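Local coordinates for uncharacterized protein lp_2219 (Lactobacillus plantarum, PDB 3HFQ), which is of unknown function but folds as a seven-bladed beta-propeller of the lactonase family, so a sugar-lactone hydrolase activity is possible though not established, at residues I281-L293 against V302-R315. The protein carries 1 engineered substitution. Sequence-based numbering, arbitrary orientation.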
# COMPACT_ATOMS: atom_id res chain seq x y z
N ILE A 281 0.18 -14.55 -12.68
CA ILE A 281 -1.18 -15.07 -12.63
C ILE A 281 -2.22 -13.95 -12.70
O ILE A 281 -2.13 -12.95 -11.99
CB ILE A 281 -1.40 -15.91 -11.35
CG1 ILE A 281 -2.80 -16.53 -11.35
CG2 ILE A 281 -1.16 -15.05 -10.11
CD1 ILE A 281 -2.98 -17.63 -10.31
N SER A 282 -3.20 -14.13 -13.58
CA SER A 282 -4.25 -13.14 -13.77
C SER A 282 -4.99 -12.84 -12.47
O SER A 282 -5.19 -13.73 -11.64
CB SER A 282 -5.25 -13.62 -14.82
OG SER A 282 -6.35 -12.73 -14.93
N THR A 283 -5.41 -11.58 -12.31
CA THR A 283 -6.16 -11.18 -11.13
C THR A 283 -7.67 -11.32 -11.39
O THR A 283 -8.49 -10.99 -10.54
CB THR A 283 -5.84 -9.72 -10.73
OG1 THR A 283 -6.14 -8.83 -11.82
CG2 THR A 283 -4.37 -9.58 -10.36
N GLU A 284 -8.01 -11.83 -12.58
CA GLU A 284 -9.41 -12.04 -12.97
C GLU A 284 -10.24 -10.76 -12.92
O GLU A 284 -11.41 -10.78 -12.51
CB GLU A 284 -10.05 -13.11 -12.08
CG GLU A 284 -9.37 -14.47 -12.11
CD GLU A 284 -9.24 -15.05 -13.51
OE1 GLU A 284 -10.10 -14.77 -14.37
OE2 GLU A 284 -8.27 -15.81 -13.75
N GLY A 285 -9.64 -9.66 -13.34
CA GLY A 285 -10.33 -8.38 -13.33
C GLY A 285 -9.42 -7.33 -13.92
O GLY A 285 -8.30 -7.65 -14.33
N ASP A 286 -9.87 -6.08 -13.94
CA ASP A 286 -9.06 -5.01 -14.50
C ASP A 286 -8.54 -4.05 -13.43
O ASP A 286 -9.28 -3.61 -12.55
CB ASP A 286 -9.88 -4.24 -15.55
CG ASP A 286 -9.05 -3.24 -16.34
OD1 ASP A 286 -7.93 -3.58 -16.78
OD2 ASP A 286 -9.53 -2.10 -16.55
N PHE A 287 -7.25 -3.74 -13.52
CA PHE A 287 -6.57 -2.83 -12.61
C PHE A 287 -6.47 -3.22 -11.13
O PHE A 287 -7.12 -2.61 -10.28
CB PHE A 287 -7.16 -1.42 -12.74
CG PHE A 287 -6.44 -0.56 -13.74
CD1 PHE A 287 -6.19 -1.03 -15.03
CD2 PHE A 287 -5.99 0.71 -13.39
CE1 PHE A 287 -5.50 -0.24 -15.95
CE2 PHE A 287 -5.30 1.51 -14.31
CZ PHE A 287 -5.06 1.03 -15.59
N PRO A 288 -5.65 -4.23 -10.82
CA PRO A 288 -5.45 -4.70 -9.45
C PRO A 288 -4.53 -3.74 -8.69
O PRO A 288 -3.31 -3.92 -8.67
CB PRO A 288 -4.82 -6.08 -9.64
CG PRO A 288 -4.05 -5.92 -10.94
CD PRO A 288 -5.05 -5.17 -11.79
N ARG A 289 -5.13 -2.73 -8.07
CA ARG A 289 -4.38 -1.71 -7.33
C ARG A 289 -3.84 -2.17 -5.98
O ARG A 289 -2.88 -1.59 -5.47
CB ARG A 289 -5.25 -0.46 -7.17
CG ARG A 289 -4.56 0.73 -6.52
CD ARG A 289 -5.31 2.01 -6.85
NE ARG A 289 -4.96 3.12 -5.97
CZ ARG A 289 -4.89 4.39 -6.35
NH1 ARG A 289 -5.14 4.71 -7.61
NH2 ARG A 289 -4.57 5.34 -5.48
N ASP A 290 -4.45 -3.19 -5.39
CA ASP A 290 -3.96 -3.69 -4.10
C ASP A 290 -4.33 -5.15 -3.89
O ASP A 290 -5.25 -5.67 -4.52
CB ASP A 290 -4.50 -2.84 -2.95
CG ASP A 290 -3.74 -3.06 -1.64
OD1 ASP A 290 -2.55 -3.43 -1.71
OD2 ASP A 290 -4.31 -2.84 -0.56
N PHE A 291 -3.59 -5.79 -3.00
CA PHE A 291 -3.79 -7.19 -2.65
C PHE A 291 -2.94 -7.44 -1.42
O PHE A 291 -2.13 -6.60 -1.05
CB PHE A 291 -3.30 -8.11 -3.79
CG PHE A 291 -1.80 -8.15 -3.93
CD1 PHE A 291 -1.12 -7.16 -4.63
CD2 PHE A 291 -1.06 -9.16 -3.31
CE1 PHE A 291 0.27 -7.18 -4.72
CE2 PHE A 291 0.34 -9.18 -3.39
CZ PHE A 291 1.00 -8.18 -4.10
N ASP A 292 -3.12 -8.59 -0.79
CA ASP A 292 -2.30 -8.95 0.36
C ASP A 292 -2.49 -10.41 0.72
O ASP A 292 -3.50 -11.02 0.35
CB ASP A 292 -2.62 -8.07 1.58
CG ASP A 292 -1.52 -8.12 2.64
OD1 ASP A 292 -0.42 -8.65 2.34
OD2 ASP A 292 -1.75 -7.61 3.76
N LEU A 293 -1.51 -10.97 1.41
CA LEU A 293 -1.59 -12.35 1.86
C LEU A 293 -2.43 -12.28 3.12
O LEU A 293 -2.44 -11.25 3.80
CB LEU A 293 -0.20 -12.90 2.21
CG LEU A 293 0.76 -13.29 1.08
CD1 LEU A 293 1.13 -12.07 0.24
CD2 LEU A 293 2.01 -13.90 1.71
N VAL A 302 -6.97 -10.23 -3.86
CA VAL A 302 -6.66 -9.07 -4.68
C VAL A 302 -7.98 -8.41 -5.07
O VAL A 302 -9.00 -9.09 -5.21
CB VAL A 302 -5.90 -9.46 -5.97
CG1 VAL A 302 -6.72 -10.44 -6.78
CG2 VAL A 302 -5.60 -8.21 -6.81
N VAL A 303 -7.97 -7.09 -5.22
CA VAL A 303 -9.18 -6.38 -5.65
C VAL A 303 -8.88 -5.67 -6.95
O VAL A 303 -7.79 -5.13 -7.13
CB VAL A 303 -9.66 -5.34 -4.61
CG1 VAL A 303 -10.19 -6.04 -3.38
CG2 VAL A 303 -8.53 -4.38 -4.24
N ASN A 304 -9.85 -5.68 -7.86
CA ASN A 304 -9.71 -5.03 -9.15
C ASN A 304 -10.57 -3.79 -9.18
O ASN A 304 -11.79 -3.86 -9.05
CB ASN A 304 -10.12 -6.00 -10.26
CG ASN A 304 -9.22 -7.22 -10.32
OD1 ASN A 304 -8.07 -7.13 -10.76
ND2 ASN A 304 -9.73 -8.36 -9.87
N GLN A 305 -9.91 -2.65 -9.37
CA GLN A 305 -10.54 -1.34 -9.40
C GLN A 305 -11.63 -1.10 -10.44
O GLN A 305 -12.72 -0.63 -10.11
CB GLN A 305 -9.45 -0.28 -9.54
CG GLN A 305 -9.93 1.16 -9.55
CD GLN A 305 -8.79 2.16 -9.70
OE1 GLN A 305 -9.01 3.36 -9.83
NE2 GLN A 305 -7.56 1.66 -9.68
N ASN A 306 -11.34 -1.41 -11.70
CA ASN A 306 -12.30 -1.14 -12.78
C ASN A 306 -13.42 -2.15 -13.01
O ASN A 306 -14.42 -1.81 -13.64
CB ASN A 306 -11.54 -0.92 -14.09
CG ASN A 306 -10.59 0.26 -14.03
OD1 ASN A 306 -10.77 1.18 -13.23
ND2 ASN A 306 -9.57 0.25 -14.88
N THR A 307 -13.28 -3.38 -12.52
CA THR A 307 -14.31 -4.38 -12.72
C THR A 307 -15.11 -4.71 -11.46
O THR A 307 -15.94 -5.61 -11.46
CB THR A 307 -13.72 -5.67 -13.33
OG1 THR A 307 -12.52 -6.02 -12.62
CG2 THR A 307 -13.39 -5.45 -14.81
N ASP A 308 -14.84 -3.97 -10.39
CA ASP A 308 -15.56 -4.14 -9.13
C ASP A 308 -15.57 -5.57 -8.59
O ASP A 308 -16.60 -6.03 -8.10
CB ASP A 308 -17.01 -3.68 -9.30
CG ASP A 308 -17.11 -2.27 -9.84
OD1 ASP A 308 -17.87 -2.06 -10.81
OD2 ASP A 308 -16.45 -1.37 -9.29
N ASN A 309 -14.45 -6.27 -8.69
CA ASN A 309 -14.42 -7.64 -8.18
C ASN A 309 -13.13 -7.99 -7.46
O ASN A 309 -12.08 -7.43 -7.74
CB ASN A 309 -14.69 -8.65 -9.29
CG ASN A 309 -13.95 -8.34 -10.59
OD1 ASN A 309 -13.07 -7.48 -10.63
ND2 ASN A 309 -14.31 -9.04 -11.65
N ALA A 310 -13.24 -8.91 -6.51
CA ALA A 310 -12.10 -9.37 -5.74
C ALA A 310 -11.87 -10.83 -6.12
O ALA A 310 -12.80 -11.52 -6.55
CB ALA A 310 -12.39 -9.25 -4.25
N THR A 311 -10.63 -11.28 -5.97
CA THR A 311 -10.27 -12.65 -6.32
C THR A 311 -9.51 -13.30 -5.18
O THR A 311 -8.66 -12.67 -4.55
CB THR A 311 -9.40 -12.66 -7.59
OG1 THR A 311 -10.10 -12.00 -8.66
CG2 THR A 311 -9.09 -14.10 -8.02
N LEU A 312 -9.82 -14.57 -4.93
CA LEU A 312 -9.16 -15.32 -3.86
C LEU A 312 -8.26 -16.40 -4.45
O LEU A 312 -8.68 -17.15 -5.34
CB LEU A 312 -10.21 -15.99 -2.96
CG LEU A 312 -9.64 -16.93 -1.89
CD1 LEU A 312 -8.88 -16.13 -0.84
CD2 LEU A 312 -10.77 -17.71 -1.22
N TYR A 313 -7.04 -16.47 -3.94
CA TYR A 313 -6.07 -17.48 -4.38
C TYR A 313 -5.62 -18.31 -3.20
O TYR A 313 -5.65 -17.85 -2.05
CB TYR A 313 -4.78 -16.87 -4.93
CG TYR A 313 -4.92 -15.91 -6.07
CD1 TYR A 313 -4.95 -14.54 -5.83
CD2 TYR A 313 -4.93 -16.36 -7.39
CE1 TYR A 313 -4.99 -13.63 -6.88
CE2 TYR A 313 -4.98 -15.47 -8.45
CZ TYR A 313 -5.00 -14.11 -8.19
OH TYR A 313 -5.01 -13.21 -9.22
N ALA A 314 -5.19 -19.53 -3.49
CA ALA A 314 -4.64 -20.40 -2.47
C ALA A 314 -3.15 -20.15 -2.72
O ALA A 314 -2.74 -19.93 -3.86
CB ALA A 314 -4.98 -21.85 -2.75
N ARG A 315 -2.35 -20.16 -1.67
CA ARG A 315 -0.92 -19.94 -1.81
C ARG A 315 -0.14 -21.09 -1.17
O ARG A 315 -0.36 -21.40 -0.00
CB ARG A 315 -0.51 -18.62 -1.14
CG ARG A 315 1.00 -18.43 -1.01
CD ARG A 315 1.37 -17.10 -0.33
NE ARG A 315 2.82 -16.94 -0.24
CZ ARG A 315 3.58 -17.44 0.72
NH1 ARG A 315 3.04 -18.14 1.71
NH2 ARG A 315 4.89 -17.26 0.68
O HOH W 1 -12.51 -11.34 -9.87
O HOH W 2 -7.75 -2.44 -6.93
O HOH W 3 -5.21 3.03 -10.33
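Asn-306 puts its ND2 over one face of the Phe-287 ring, toward the rim, 3.4 Å from CG, the amide and ring planes 28° apart, while NE2 of Gln-305 comes in at the ring's edge. That same ND2 donates to OD2 of Asp-286, keeping the bond in its own amide plane but meeting the carboxylate from above. Tyr-313 turns its edge to segment 281-293: its OH donates a very short bond to Ser-282 O, which lies in the ring plane, at that edge. CD1 of Ile-281 packs against Tyr-313 CE2 at 3.5 Å. CD2 of Leu-293 lies over one face of the Arg-315 guanidinium, off toward its rim; the arginine NE is hydrogen-bonded to the Tyr-255 hydroxyl.

The centre is Asn-304. With CG beside its backbone N (chi1 -63°), the buried amide faces the bend at residues 283-285 and grips Thr-283 twice: OD1 takes the Thr-283 OG1 hydroxyl on a lone pair at 2.8 Å, and ND2 gives to Thr-283 O at 3.0 Å. Thr-311 OG1 reaches that carbonyl oxygen from the opposite face, 2.7 Å away. An aspartate here would probably leave Thr-283 O with a single side-chain donor and set a carboxylate oxygen against it. A CB on Gly-285 would run into Asn-304 ND2, and OG1 of Thr-307 receives the next backbone NH, that of Asp-286.

Further on, Val-303 N bonds to Asp-290 O, and Phe-291 sits opposite Val-302 in an antiparallel non-hydrogen-bonded pair. The chain thus leaves strand 275-282, the outermost strand of one propeller blade, and enters strand 290-293, the first of the next, beside strand 299-304; Asp-290 reaches back to Arg-246 and across to Val-337, in the blades flanking its own.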